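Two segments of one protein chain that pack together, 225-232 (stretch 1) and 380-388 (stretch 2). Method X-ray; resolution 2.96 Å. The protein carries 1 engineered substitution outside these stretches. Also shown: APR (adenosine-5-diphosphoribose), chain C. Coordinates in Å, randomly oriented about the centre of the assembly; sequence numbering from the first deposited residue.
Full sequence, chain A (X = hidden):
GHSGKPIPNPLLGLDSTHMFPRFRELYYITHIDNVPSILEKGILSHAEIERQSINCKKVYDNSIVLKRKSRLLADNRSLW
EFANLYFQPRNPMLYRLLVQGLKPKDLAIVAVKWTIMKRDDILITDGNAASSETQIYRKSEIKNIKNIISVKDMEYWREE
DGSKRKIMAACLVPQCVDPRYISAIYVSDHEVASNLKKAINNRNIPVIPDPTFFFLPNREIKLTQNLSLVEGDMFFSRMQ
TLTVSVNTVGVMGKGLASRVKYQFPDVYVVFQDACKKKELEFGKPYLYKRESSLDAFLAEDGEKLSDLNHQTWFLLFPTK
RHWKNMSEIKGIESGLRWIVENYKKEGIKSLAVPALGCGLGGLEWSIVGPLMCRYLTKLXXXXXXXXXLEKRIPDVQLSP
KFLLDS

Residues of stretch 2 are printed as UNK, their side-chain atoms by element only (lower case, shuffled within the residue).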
# COMPACT_ATOMS: atom_id res chain seq x y z
N GLN A 225 -14.72 -14.75 -14.34
CA GLN A 225 -15.46 -13.57 -13.81
C GLN A 225 -14.99 -13.24 -12.39
O GLN A 225 -14.94 -12.04 -12.04
CB GLN A 225 -16.97 -13.84 -13.80
CG GLN A 225 -17.68 -13.44 -15.09
CD GLN A 225 -18.07 -11.98 -15.10
OE1 GLN A 225 -17.23 -11.09 -15.04
NE2 GLN A 225 -19.37 -11.72 -15.18
N ASN A 226 -14.65 -14.26 -11.59
CA ASN A 226 -14.40 -14.16 -10.13
C ASN A 226 -12.91 -14.32 -9.82
O ASN A 226 -12.42 -13.58 -8.94
CB ASN A 226 -15.19 -15.20 -9.36
CG ASN A 226 -16.68 -14.95 -9.44
OD1 ASN A 226 -17.10 -13.87 -9.87
ND2 ASN A 226 -17.48 -15.92 -9.03
N LEU A 227 -12.24 -15.27 -10.47
CA LEU A 227 -10.82 -15.61 -10.21
C LEU A 227 -9.91 -14.71 -11.05
O LEU A 227 -10.20 -14.53 -12.25
CB LEU A 227 -10.58 -17.09 -10.53
CG LEU A 227 -9.28 -17.69 -10.00
CD1 LEU A 227 -9.25 -17.61 -8.48
CD2 LEU A 227 -9.11 -19.12 -10.47
N SER A 228 -8.86 -14.16 -10.43
CA SER A 228 -7.77 -13.44 -11.13
C SER A 228 -6.45 -13.63 -10.37
O SER A 228 -6.49 -13.83 -9.13
CB SER A 228 -8.10 -11.99 -11.37
OG SER A 228 -8.33 -11.30 -10.15
N LEU A 229 -5.34 -13.65 -11.11
CA LEU A 229 -3.96 -13.69 -10.58
C LEU A 229 -3.49 -12.25 -10.42
O LEU A 229 -3.82 -11.43 -11.29
CB LEU A 229 -3.08 -14.45 -11.56
CG LEU A 229 -3.58 -15.83 -11.97
CD1 LEU A 229 -2.61 -16.46 -12.95
CD2 LEU A 229 -3.80 -16.73 -10.77
N VAL A 230 -2.74 -11.95 -9.36
CA VAL A 230 -2.37 -10.56 -8.99
C VAL A 230 -0.90 -10.53 -8.56
O VAL A 230 -0.57 -11.22 -7.58
CB VAL A 230 -3.30 -10.03 -7.89
CG1 VAL A 230 -2.99 -8.59 -7.53
CG2 VAL A 230 -4.78 -10.18 -8.26
N GLU A 231 -0.06 -9.77 -9.27
CA GLU A 231 1.22 -9.25 -8.76
C GLU A 231 0.89 -8.02 -7.91
O GLU A 231 0.41 -7.03 -8.48
CB GLU A 231 2.18 -8.86 -9.88
CG GLU A 231 2.86 -10.02 -10.57
CD GLU A 231 3.74 -9.62 -11.76
OE1 GLU A 231 4.26 -8.49 -11.76
OE2 GLU A 231 3.89 -10.44 -12.70
N GLY A 232 1.11 -8.08 -6.60
CA GLY A 232 0.84 -6.94 -5.70
C GLY A 232 0.92 -7.31 -4.23
O GLY A 232 1.46 -8.40 -3.92
N UNK A 380 -18.15 -18.70 -5.92
CA UNK A 380 -19.10 -17.74 -6.55
C UNK A 380 -18.91 -16.35 -5.93
O UNK A 380 -19.90 -15.60 -5.85
c UNK A 380 -22.30 -20.00 -6.74
c UNK A 380 -20.54 -18.20 -6.37
o UNK A 380 -23.14 -19.24 -7.28
o UNK A 380 -22.62 -21.03 -6.11
c UNK A 380 -20.83 -19.62 -6.84
N UNK A 381 -17.68 -16.01 -5.53
CA UNK A 381 -17.30 -14.69 -4.94
C UNK A 381 -16.00 -14.23 -5.59
O UNK A 381 -15.27 -15.06 -6.15
c UNK A 381 -18.51 -14.92 -2.74
c UNK A 381 -15.73 -15.87 -1.57
c UNK A 381 -17.15 -14.80 -3.41
c UNK A 381 -16.21 -15.95 -3.00
N UNK A 382 -15.65 -12.93 -5.53
CA UNK A 382 -14.35 -12.46 -6.00
C UNK A 382 -13.20 -13.20 -5.29
O UNK A 382 -13.27 -13.34 -4.09
c UNK A 382 -15.80 -10.59 -5.54
c UNK A 382 -16.48 -11.83 -5.02
c UNK A 382 -14.33 -10.97 -5.65
N UNK A 383 -12.21 -13.67 -6.05
CA UNK A 383 -11.03 -14.41 -5.53
C UNK A 383 -9.78 -13.89 -6.23
O UNK A 383 -9.76 -13.88 -7.48
c UNK A 383 -9.92 -16.66 -5.30
c UNK A 383 -12.39 -16.47 -4.98
c UNK A 383 -11.18 -15.93 -5.72
N UNK A 384 -8.77 -13.49 -5.46
CA UNK A 384 -7.45 -13.05 -5.97
C UNK A 384 -6.38 -14.02 -5.46
O UNK A 384 -6.12 -14.03 -4.25
n UNK A 384 -8.31 -8.29 -6.61
c UNK A 384 -7.18 -11.61 -5.54
c UNK A 384 -8.19 -10.63 -6.10
c UNK A 384 -7.83 -9.20 -5.78
o UNK A 384 -7.14 -8.91 -4.81
N UNK A 385 -5.80 -14.81 -6.36
CA UNK A 385 -4.58 -15.61 -6.07
C UNK A 385 -3.39 -14.67 -6.29
O UNK A 385 -3.23 -14.16 -7.42
c UNK A 385 -4.50 -16.87 -6.95
c UNK A 385 -5.68 -19.06 -7.53
c UNK A 385 -3.16 -17.56 -6.77
c UNK A 385 -5.66 -17.82 -6.66
N UNK A 386 -2.62 -14.42 -5.23
CA UNK A 386 -1.49 -13.46 -5.24
C UNK A 386 -0.21 -14.23 -5.57
O UNK A 386 0.26 -15.02 -4.72
c UNK A 386 -1.66 -10.22 -4.34
o UNK A 386 -4.48 -7.93 -4.25
c UNK A 386 -1.43 -12.68 -3.93
c UNK A 386 -3.61 -11.43 -3.74
c UNK A 386 -2.25 -11.42 -3.98
c UNK A 386 -3.76 -9.08 -4.16
c UNK A 386 -4.37 -10.28 -3.82
c UNK A 386 -2.40 -9.05 -4.41
N UNK A 387 0.32 -13.98 -6.77
CA UNK A 387 1.53 -14.64 -7.31
C UNK A 387 2.72 -14.35 -6.39
O UNK A 387 2.82 -13.26 -5.83
c UNK A 387 0.47 -15.92 -9.90
c UNK A 387 1.13 -13.84 -11.12
c UNK A 387 1.82 -14.14 -8.73
c UNK A 387 0.74 -14.43 -9.78
N UNK A 388 3.66 -15.31 -6.26
CA UNK A 388 4.84 -15.14 -5.42
C UNK A 388 5.76 -14.08 -6.02
O UNK A 388 5.94 -14.10 -7.22
c UNK A 388 3.66 -16.60 -6.98
c UNK A 388 5.08 -17.09 -6.79
c UNK A 388 5.49 -16.53 -5.45
N1 APR C . 1.29 -10.12 -1.10
C2 APR C . 1.29 -11.21 -1.88
N3 APR C . 2.09 -12.28 -1.85
C4 APR C . 3.00 -12.15 -0.87
C5 APR C . 3.14 -11.10 0.00
C6 APR C . 2.23 -10.03 -0.13
N6 APR C . 2.24 -8.94 0.64
N7 APR C . 4.19 -11.33 0.87
C8 APR C . 4.67 -12.50 0.52
N9 APR C . 3.98 -13.05 -0.54
C1' APR C . 4.22 -14.33 -1.21
C2' APR C . 5.68 -14.78 -1.20
O2' APR C . 6.35 -14.34 -2.36
C3' APR C . 5.59 -16.31 -1.11
O3' APR C . 5.95 -16.91 -2.35
O4' APR C . 3.50 -15.32 -0.52
C4' APR C . 4.12 -16.61 -0.75
C5' APR C . 3.91 -17.49 0.46
O5' APR C . 4.46 -16.87 1.66
PA APR C . 5.17 -17.74 2.82
O1A APR C . 4.92 -17.09 4.14
O2A APR C . 6.60 -18.00 2.45
O3A APR C . 4.35 -19.12 2.77
PB APR C . 4.75 -20.68 2.78
O1B APR C . 5.70 -20.93 1.66
O2B APR C . 3.51 -21.50 2.84
O5D APR C . 5.54 -20.80 4.18
C5D APR C . 4.80 -21.00 5.42
O4D APR C . 6.32 -19.64 6.71
O1D APR C . 4.71 -17.99 6.76
C1D APR C . 5.47 -18.84 7.54
O2D APR C . 4.47 -19.57 9.70
C2D APR C . 4.56 -19.81 8.30
O3D APR C . 6.12 -21.60 8.91
C3D APR C . 5.12 -21.19 7.98
C4D APR C . 5.74 -20.96 6.60

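Position 380 carries three carbons in an unbranched chain, the third bearing two oxygens, and its backbone C lies 3.4 Å from Asn226 ND2. The carboxylate makes it Glu380. Its CA-to-CB bond points away from stretch 1, as suits a charged, exposed side chain.

Position 381 has four carbons, forked at the first, with one arm two carbons long; its backbone O sits 3.2 Å from Asn226 CB. This is Ile381. Its CA-to-CB bond points away, and an apolar side chain suits a place only partly exposed.

At position 382 three carbons close a ring onto the backbone N, and CA approaches Asn226 O at 3.7 Å. The ring defines Pro382. Its CA-to-CB bond points away; an exposed place just before the strand suits a residue with no N-H.

Position 383 shows one carbon carrying two more, one of which lies 3.4 Å from Leu227 CD1, and its backbone N donates to Asn226 O (2.9 Å): Val383. A short, beta-branched residue fits this buried strand position.

Position 384 has three carbons in line, the third carrying one oxygen and one nitrogen; its CB lies 3.9 Å from Val230 CG2. The amide makes it Gln384. It shares a face of the sheet with Ser228 and Val230, while its amide oxygen is held by a hydrogen bond within the stretch.

Position 385 repeats the four-carbon fork with one long arm, whose end lies 4.0 Å from Leu227 CD1, with CB 3.9 Å from Leu229 CD2: Ile385, apolar and buried beside both leucines.

Position 386 bears one carbon, then a six-carbon ring with an oxygen. Val230 CB lies over one ring face, 3.8 Å from the centroid, in a CH-pi contact, and Gly232 O is at the edge. This is Tyr386. Its OH donates to Gln384 OE1 (2.9 Å), which satisfies the polar tip. Its CB lies 3.7 Å from APR C2.

Position 387 has four carbons forked at the second, one tip 4.2 Å from Leu229 CB and the other 4.2 Å from Glu231 CG: Leu387. Its CA-to-CB bond points toward stretch 1, so its branched apolar end suits this buried place.

Position 388 closes a three-carbon ring onto N and does not touch stretch 1: Pro388. Buried, it has no N-H to satisfy, and its CB lies 3.2 Å from APR O3'.

The contact is a parallel pairing of strands. Ser228 N and Val230 N donate to Val383 O and Ile385 O (3.1 and 3.0 Å); Ile385 N and Leu387 N return bonds to Ser228 O and Val230 O (both 3.0 Å). Alternation puts Leu227, Leu229, Val383 and Ile385 on one greasy face, and Ser228, Val230, Gln384 and Tyr386 on the other.

Stretch 2, residues 380-388: EIPVQIYLP
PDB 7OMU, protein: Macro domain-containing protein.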